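Local coordinates for penicillin-binding protein 2 (Pbp2) (Helicobacter pylori, PDB 5LP5) that probably crosslinks the peptide stems of peptidoglycan as a penicillin-binding transpeptidase of cell-wall synthesis, working in a core complex with MreC, at residues 440-452 / 546-559. Sequence-based numbering, arbitrary orientation.
Sequences TPLQVLAYTGLIA and TAFLPYEKPKYAIT
Ala452 sets its methyl group over one face of the Phe548 ring, displaced toward the rim, in a CH-pi contact whose exact closeness is doubtful. At the edge of the Tyr551 ring, and in its plane, lies CZ of the same phenylalanine. The ring of Pro554, just before the second strand, packs against the methyl from another direction, with its CB 3.7 Å from Ala452 CB. One turn earlier on the helix, Thr448 meets two strand threonines, Thr546 and Thr559. Thr448 and Thr546 reach tip to tip, their OG1 atoms modelled too close for the details of a bond to be trusted, while Thr546 OG1 lies 2.7 Å from Thr559 OG1 in a hydrogen bond that either could donate. With its OG1 beside the backbone N (chi1 -54°), Thr448 bonds back to Val444 O from above the carbonyl plane, on the opposite face from Thr448 N. Apolar groups flank the threonines: Val444 CG1 touches Thr546 CB and Thr559 CG2, and Leu445 CD1 meets Ala557 CB at 3.9 Å. The axis of helix 441-452 runs roughly antiparallel to that of strand 556-559, at 147°. The hairpin belongs to the five-stranded antiparallel sheet of the transpeptidase domain; Leu445 extends the helix packing onto Leu255 and Met257 of the adjoining strand 252-258, whereas Ala547 and Ile558 point away from the helix and pack on helix 572-584, leaving the hairpin sandwiched between helices.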
ATOM      1  N   THR A 440     -22.521 -13.009  24.423  1.00 40.43           N
ATOM      2  CA  THR A 440     -21.640 -12.009  23.804  1.00 35.91           C
ATOM      3  C   THR A 440     -22.460 -10.763  23.532  1.00 32.02           C
ATOM      4  O   THR A 440     -23.654 -10.858  23.286  1.00 31.72           O
ATOM      5  CB  THR A 440     -21.039 -12.516  22.463  1.00 37.42           C
ATOM      6  OG1 THR A 440     -22.084 -12.934  21.552  1.00 40.28           O
ATOM      7  CG2 THR A 440     -20.055 -13.676  22.695  1.00 35.08           C
ATOM      8  N   PRO A 441     -21.832  -9.577  23.596  1.00 31.10           N
ATOM      9  CA  PRO A 441     -22.508  -8.361  23.154  1.00 30.83           C
ATOM     10  C   PRO A 441     -23.161  -8.475  21.789  1.00 30.05           C
ATOM     11  O   PRO A 441     -24.205  -7.876  21.576  1.00 31.43           O
ATOM     12  CB  PRO A 441     -21.388  -7.334  23.137  1.00 29.96           C
ATOM     13  CG  PRO A 441     -20.508  -7.759  24.254  1.00 29.28           C
ATOM     14  CD  PRO A 441     -20.565  -9.261  24.276  1.00 30.35           C
ATOM     15  N   LEU A 442     -22.579  -9.263  20.890  1.00 29.56           N
ATOM     16  CA  LEU A 442     -23.237  -9.539  19.609  1.00 29.26           C
ATOM     17  C   LEU A 442     -24.600 -10.237  19.788  1.00 31.29           C
ATOM     18  O   LEU A 442     -25.591  -9.846  19.170  1.00 32.22           O
ATOM     19  CB  LEU A 442     -22.321 -10.335  18.680  1.00 27.53           C
ATOM     20  CG  LEU A 442     -21.347  -9.498  17.824  1.00 26.78           C
ATOM     21  CD1 LEU A 442     -20.344 -10.396  17.091  1.00 27.24           C
ATOM     22  CD2 LEU A 442     -22.048  -8.627  16.799  1.00 26.28           C
ATOM     23  N   GLN A 443     -24.646 -11.253  20.636  1.00 34.21           N
ATOM     24  CA  GLN A 443     -25.887 -12.000  20.879  1.00 36.13           C
ATOM     25  C   GLN A 443     -27.000 -11.089  21.371  1.00 35.67           C
ATOM     26  O   GLN A 443     -28.145 -11.160  20.874  1.00 34.32           O
ATOM     27  CB  GLN A 443     -25.647 -13.169  21.860  1.00 38.81           C
ATOM     28  CG  GLN A 443     -24.975 -14.362  21.172  1.00 40.52           C
ATOM     29  CD  GLN A 443     -24.581 -15.495  22.095  1.00 39.46           C
ATOM     30  OE1 GLN A 443     -24.206 -15.284  23.247  1.00 36.90           O
ATOM     31  NE2 GLN A 443     -24.658 -16.715  21.577  1.00 38.53           N
ATOM     32  N   VAL A 444     -26.654 -10.213  22.320  1.00 34.87           N
ATOM     33  CA  VAL A 444     -27.626  -9.274  22.916  1.00 34.54           C
ATOM     34  C   VAL A 444     -28.174  -8.318  21.853  1.00 34.05           C
ATOM     35  O   VAL A 444     -29.378  -8.049  21.810  1.00 34.43           O
ATOM     36  CB  VAL A 444     -26.984  -8.467  24.054  1.00 34.78           C
ATOM     37  CG1 VAL A 444     -27.961  -7.449  24.619  1.00 35.66           C
ATOM     38  CG2 VAL A 444     -26.495  -9.394  25.157  1.00 35.33           C
ATOM     39  N   LEU A 445     -27.274  -7.824  20.998  1.00 33.21           N
ATOM     40  CA  LEU A 445     -27.611  -6.933  19.884  1.00 31.59           C
ATOM     41  C   LEU A 445     -28.565  -7.567  18.878  1.00 31.85           C
ATOM     42  O   LEU A 445     -29.575  -6.937  18.496  1.00 33.57           O
ATOM     43  CB  LEU A 445     -26.331  -6.498  19.157  1.00 30.45           C
ATOM     44  CG  LEU A 445     -26.496  -5.679  17.872  1.00 30.12           C
ATOM     45  CD1 LEU A 445     -26.822  -4.224  18.151  1.00 29.97           C
ATOM     46  CD2 LEU A 445     -25.242  -5.773  17.034  1.00 29.98           C
ATOM     47  N   ALA A 446     -28.240  -8.778  18.415  1.00 30.08           N
ATOM     48  CA  ALA A 446     -29.095  -9.463  17.452  1.00 31.04           C
ATOM     49  C   ALA A 446     -30.476  -9.691  18.072  1.00 33.65           C
ATOM     50  O   ALA A 446     -31.527  -9.477  17.439  1.00 37.56           O
ATOM     51  CB  ALA A 446     -28.476 -10.782  17.034  1.00 30.75           C
ATOM     52  N   TYR A 447     -30.441 -10.133  19.319  1.00 34.09           N
ATOM     53  CA  TYR A 447     -31.630 -10.361  20.126  1.00 36.09           C
ATOM     54  C   TYR A 447     -32.485  -9.104  20.219  1.00 38.51           C
ATOM     55  O   TYR A 447     -33.691  -9.153  19.957  1.00 45.29           O
ATOM     56  CB  TYR A 447     -31.172 -10.865  21.522  1.00 35.12           C
ATOM     57  CG  TYR A 447     -32.104 -10.672  22.698  1.00 34.02           C
ATOM     58  CD1 TYR A 447     -33.306 -11.367  22.797  1.00 34.60           C
ATOM     59  CD2 TYR A 447     -31.739  -9.836  23.744  1.00 33.51           C
ATOM     60  CE1 TYR A 447     -34.139 -11.210  23.894  1.00 35.30           C
ATOM     61  CE2 TYR A 447     -32.556  -9.664  24.841  1.00 35.08           C
ATOM     62  CZ  TYR A 447     -33.758 -10.353  24.922  1.00 36.04           C
ATOM     63  OH  TYR A 447     -34.545 -10.184  26.045  1.00 35.11           O
ATOM     64  N   THR A 448     -31.871  -7.976  20.573  1.00 38.25           N
ATOM     65  CA  THR A 448     -32.598  -6.699  20.655  1.00 39.55           C
ATOM     66  C   THR A 448     -33.275  -6.274  19.315  1.00 40.14           C
ATOM     67  O   THR A 448     -34.376  -5.725  19.320  1.00 41.33           O
ATOM     68  CB  THR A 448     -31.659  -5.575  21.123  1.00 38.13           C
ATOM     69  OG1 THR A 448     -31.038  -5.961  22.351  1.00 37.10           O
ATOM     70  CG2 THR A 448     -32.420  -4.269  21.297  1.00 37.66           C
ATOM     71  N   GLY A 449     -32.611  -6.528  18.189  1.00 38.66           N
ATOM     72  CA  GLY A 449     -33.173  -6.220  16.884  1.00 40.49           C
ATOM     73  C   GLY A 449     -34.222  -7.221  16.407  1.00 43.32           C
ATOM     74  O   GLY A 449     -34.984  -6.931  15.482  1.00 41.35           O
ATOM     75  N   LEU A 450     -34.247  -8.412  17.003  1.00 44.21           N
ATOM     76  CA  LEU A 450     -35.352  -9.343  16.782  1.00 46.57           C
ATOM     77  C   LEU A 450     -36.630  -8.843  17.463  1.00 50.07           C
ATOM     78  O   LEU A 450     -37.719  -8.870  16.874  1.00 58.94           O
ATOM     79  CB  LEU A 450     -35.007 -10.741  17.287  1.00 45.24           C
ATOM     80  CG  LEU A 450     -36.121 -11.794  17.213  1.00 45.38           C
ATOM     81  CD1 LEU A 450     -36.610 -11.997  15.796  1.00 44.66           C
ATOM     82  CD2 LEU A 450     -35.633 -13.122  17.764  1.00 46.89           C
ATOM     83  N   ILE A 451     -36.504  -8.397  18.706  1.00 49.34           N
ATOM     84  CA  ILE A 451     -37.648  -7.852  19.444  1.00 48.94           C
ATOM     85  C   ILE A 451     -38.244  -6.712  18.636  1.00 48.03           C
ATOM     86  O   ILE A 451     -39.419  -6.721  18.299  1.00 50.33           O
ATOM     87  CB  ILE A 451     -37.228  -7.338  20.851  1.00 50.31           C
ATOM     88  CG1 ILE A 451     -36.758  -8.496  21.733  1.00 51.38           C
ATOM     89  CG2 ILE A 451     -38.342  -6.557  21.554  1.00 48.61           C
ATOM     90  CD1 ILE A 451     -37.748  -9.635  21.838  1.00 53.71           C
ATOM     91  N   ALA A 452     -37.414  -5.736  18.307  1.00 48.08           N
ATOM     92  CA  ALA A 452     -37.903  -4.515  17.696  1.00 48.47           C
ATOM     93  C   ALA A 452     -38.450  -4.766  16.297  1.00 46.43           C
ATOM     94  O   ALA A 452     -39.474  -4.217  15.939  1.00 49.16           O
ATOM     95  CB  ALA A 452     -36.825  -3.449  17.700  1.00 46.92           C
ATOM     96  N   THR A 546     -29.277  -2.262  26.343  1.00 42.82           N
ATOM     97  CA  THR A 546     -29.528  -2.495  24.932  1.00 39.34           C
ATOM     98  C   THR A 546     -30.799  -1.742  24.612  1.00 39.52           C
ATOM     99  O   THR A 546     -31.536  -1.388  25.491  1.00 41.19           O
ATOM    100  CB  THR A 546     -29.625  -3.995  24.617  1.00 37.97           C
ATOM    101  OG1 THR A 546     -29.542  -4.205  23.207  1.00 34.90           O
ATOM    102  CG2 THR A 546     -30.916  -4.580  25.146  1.00 40.42           C
ATOM    103  N   ALA A 547     -31.022  -1.437  23.349  1.00 42.73           N
ATOM    104  CA  ALA A 547     -32.087  -0.497  22.973  1.00 44.13           C
ATOM    105  C   ALA A 547     -32.322  -0.460  21.464  1.00 40.77           C
ATOM    106  O   ALA A 547     -31.394  -0.690  20.694  1.00 40.30           O
ATOM    107  CB  ALA A 547     -31.756   0.906  23.488  1.00 45.14           C
ATOM    108  N   PHE A 548     -33.564  -0.183  21.059  1.00 40.03           N
ATOM    109  CA  PHE A 548     -33.886   0.074  19.651  1.00 39.87           C
ATOM    110  C   PHE A 548     -34.486   1.467  19.417  1.00 42.07           C
ATOM    111  O   PHE A 548     -35.085   2.082  20.312  1.00 42.88           O
ATOM    112  CB  PHE A 548     -34.794  -1.002  19.076  1.00 38.05           C
ATOM    113  CG  PHE A 548     -36.180  -1.006  19.638  1.00 38.31           C
ATOM    114  CD1 PHE A 548     -37.191  -0.302  19.020  1.00 38.48           C
ATOM    115  CD2 PHE A 548     -36.484  -1.760  20.762  1.00 39.06           C
ATOM    116  CE1 PHE A 548     -38.482  -0.329  19.522  1.00 39.91           C
ATOM    117  CE2 PHE A 548     -37.768  -1.800  21.265  1.00 39.67           C
ATOM    118  CZ  PHE A 548     -38.772  -1.080  20.641  1.00 40.38           C
ATOM    119  N   LEU A 549     -34.306   1.962  18.204  1.00 41.48           N
ATOM    120  CA  LEU A 549     -34.716   3.309  17.886  1.00 42.12           C
ATOM    121  C   LEU A 549     -34.956   3.481  16.391  1.00 40.64           C
ATOM    122  O   LEU A 549     -34.351   2.801  15.569  1.00 38.46           O
ATOM    123  CB  LEU A 549     -33.663   4.319  18.363  1.00 41.79           C
ATOM    124  CG  LEU A 549     -32.329   4.367  17.612  1.00 41.12           C
ATOM    125  CD1 LEU A 549     -31.627   5.694  17.810  1.00 42.43           C
ATOM    126  CD2 LEU A 549     -31.453   3.225  18.062  1.00 40.87           C
ATOM    127  N   PRO A 550     -35.852   4.396  16.041  1.00 41.14           N
ATOM    128  CA  PRO A 550     -36.755   5.122  16.934  1.00 43.34           C
ATOM    129  C   PRO A 550     -37.941   4.236  17.348  1.00 45.80           C
ATOM    130  O   PRO A 550     -38.310   3.302  16.621  1.00 45.71           O
ATOM    131  CB  PRO A 550     -37.215   6.287  16.067  1.00 44.49           C
ATOM    132  CG  PRO A 550     -37.147   5.757  14.666  1.00 44.02           C
ATOM    133  CD  PRO A 550     -35.973   4.822  14.642  1.00 42.16           C
ATOM    134  N   TYR A 551     -38.541   4.513  18.497  1.00 46.85           N
ATOM    135  CA  TYR A 551     -39.588   3.621  18.998  1.00 48.51           C
ATOM    136  C   TYR A 551     -40.744   3.452  18.010  1.00 50.06           C
ATOM    137  O   TYR A 551     -41.263   2.350  17.822  1.00 52.14           O
ATOM    138  CB  TYR A 551     -40.128   4.089  20.354  1.00 49.78           C
ATOM    139  CG  TYR A 551     -41.373   3.332  20.758  1.00 50.30           C
ATOM    140  CD1 TYR A 551     -41.344   1.947  20.903  1.00 49.40           C
ATOM    141  CD2 TYR A 551     -42.588   3.985  20.948  1.00 50.21           C
ATOM    142  CE1 TYR A 551     -42.486   1.238  21.238  1.00 50.05           C
ATOM    143  CE2 TYR A 551     -43.730   3.278  21.302  1.00 51.72           C
ATOM    144  CZ  TYR A 551     -43.664   1.901  21.443  1.00 50.45           C
ATOM    145  OH  TYR A 551     -44.755   1.161  21.781  1.00 50.57           O
ATOM    146  N   GLU A 552     -41.136   4.553  17.377  1.00 51.52           N
ATOM    147  CA  GLU A 552     -42.351   4.604  16.554  1.00 52.16           C
ATOM    148  C   GLU A 552     -42.245   3.738  15.299  1.00 52.24           C
ATOM    149  O   GLU A 552     -43.251   3.284  14.766  1.00 56.03           O
ATOM    150  CB  GLU A 552     -42.657   6.045  16.150  1.00 53.46           C
ATOM    151  CG  GLU A 552     -42.984   6.987  17.305  1.00 55.18           C
ATOM    152  CD  GLU A 552     -41.779   7.374  18.158  1.00 53.69           C
ATOM    153  OE1 GLU A 552     -40.642   7.474  17.647  1.00 53.27           O
ATOM    154  OE2 GLU A 552     -41.970   7.584  19.368  1.00 57.05           O
ATOM    155  N   LYS A 553     -41.026   3.553  14.809  1.00 52.07           N
ATOM    156  CA  LYS A 553     -40.749   2.644  13.705  1.00 50.69           C
ATOM    157  C   LYS A 553     -39.279   2.239  13.802  1.00 47.86           C
ATOM    158  O   LYS A 553     -38.391   2.932  13.290  1.00 43.79           O
ATOM    159  CB  LYS A 553     -41.044   3.289  12.349  1.00 51.36           C
ATOM    160  CG  LYS A 553     -40.740   2.347  11.204  1.00 54.56           C
ATOM    161  CD  LYS A 553     -41.068   2.929   9.848  1.00 59.36           C
ATOM    162  CE  LYS A 553     -40.650   1.945   8.759  1.00 60.96           C
ATOM    163  NZ  LYS A 553     -41.186   2.330   7.424  1.00 62.65           N
ATOM    164  N   PRO A 554     -39.018   1.114  14.483  1.00 46.22           N
ATOM    165  CA  PRO A 554     -37.650   0.705  14.757  1.00 45.36           C
ATOM    166  C   PRO A 554     -36.822   0.501  13.501  1.00 43.90           C
ATOM    167  O   PRO A 554     -37.307  -0.107  12.568  1.00 44.51           O
ATOM    168  CB  PRO A 554     -37.838  -0.623  15.479  1.00 44.30           C
ATOM    169  CG  PRO A 554     -39.206  -0.565  16.067  1.00 43.87           C
ATOM    170  CD  PRO A 554     -39.996   0.167  15.052  1.00 45.57           C
ATOM    171  N   LYS A 555     -35.595   1.019  13.479  1.00 45.20           N
ATOM    172  CA  LYS A 555     -34.654   0.725  12.396  1.00 48.79           C
ATOM    173  C   LYS A 555     -33.308   0.266  12.935  1.00 46.22           C
ATOM    174  O   LYS A 555     -32.749  -0.736  12.455  1.00 47.70           O
ATOM    175  CB  LYS A 555     -34.443   1.933  11.478  1.00 56.29           C
ATOM    176  CG  LYS A 555     -33.874   1.586  10.094  1.00 61.93           C
ATOM    177  CD  LYS A 555     -33.643   2.839   9.262  1.00 75.69           C
ATOM    178  CE  LYS A 555     -33.051   2.557   7.885  1.00 85.97           C
ATOM    179  NZ  LYS A 555     -34.112   2.295   6.871  1.00 91.52           N
ATOM    180  N   TYR A 556     -32.772   0.993  13.914  1.00 43.84           N
ATOM    181  CA  TYR A 556     -31.466   0.629  14.500  1.00 43.66           C
ATOM    182  C   TYR A 556     -31.554  -0.006  15.894  1.00 41.39           C
ATOM    183  O   TYR A 556     -32.533   0.133  16.613  1.00 42.63           O
ATOM    184  CB  TYR A 556     -30.502   1.828  14.496  1.00 43.48           C
ATOM    185  CG  TYR A 556     -30.375   2.467  13.122  1.00 47.52           C
ATOM    186  CD1 TYR A 556     -31.243   3.481  12.745  1.00 49.05           C
ATOM    187  CD2 TYR A 556     -29.440   2.015  12.178  1.00 48.18           C
ATOM    188  CE1 TYR A 556     -31.171   4.065  11.496  1.00 50.07           C
ATOM    189  CE2 TYR A 556     -29.368   2.589  10.920  1.00 49.75           C
ATOM    190  CZ  TYR A 556     -30.244   3.618  10.573  1.00 52.28           C
ATOM    191  OH  TYR A 556     -30.190   4.216   9.310  1.00 53.44           O
ATOM    192  N   ALA A 557     -30.511  -0.733  16.242  1.00 40.44           N
ATOM    193  CA  ALA A 557     -30.343  -1.282  17.573  1.00 40.88           C
ATOM    194  C   ALA A 557     -28.971  -0.844  18.063  1.00 39.88           C
ATOM    195  O   ALA A 557     -28.041  -0.694  17.269  1.00 40.17           O
ATOM    196  CB  ALA A 557     -30.427  -2.799  17.539  1.00 41.15           C
ATOM    197  N   ILE A 558     -28.856  -0.635  19.367  1.00 39.25           N
ATOM    198  CA  ILE A 558     -27.591  -0.272  19.988  1.00 38.20           C
ATOM    199  C   ILE A 558     -27.432  -1.135  21.211  1.00 37.14           C
ATOM    200  O   ILE A 558     -28.403  -1.385  21.882  1.00 42.42           O
ATOM    201  CB  ILE A 558     -27.592   1.196  20.416  1.00 39.29           C
ATOM    202  CG1 ILE A 558     -27.845   2.083  19.193  1.00 38.71           C
ATOM    203  CG2 ILE A 558     -26.287   1.542  21.107  1.00 39.69           C
ATOM    204  CD1 ILE A 558     -27.864   3.573  19.460  1.00 40.28           C
ATOM    205  N   THR A 559     -26.220  -1.592  21.495  1.00 34.24           N
ATOM    206  CA  THR A 559     -25.976  -2.462  22.630  1.00 32.68           C
ATOM    207  C   THR A 559     -24.650  -2.055  23.259  1.00 34.48           C
ATOM    208  O   THR A 559     -23.617  -1.991  22.587  1.00 32.91           O
ATOM    209  CB  THR A 559     -25.918  -3.944  22.209  1.00 32.27           C
ATOM    210  OG1 THR A 559     -27.215  -4.397  21.786  1.00 31.96           O
ATOM    211  CG2 THR A 559     -25.465  -4.821  23.366  1.00 32.55           C
TER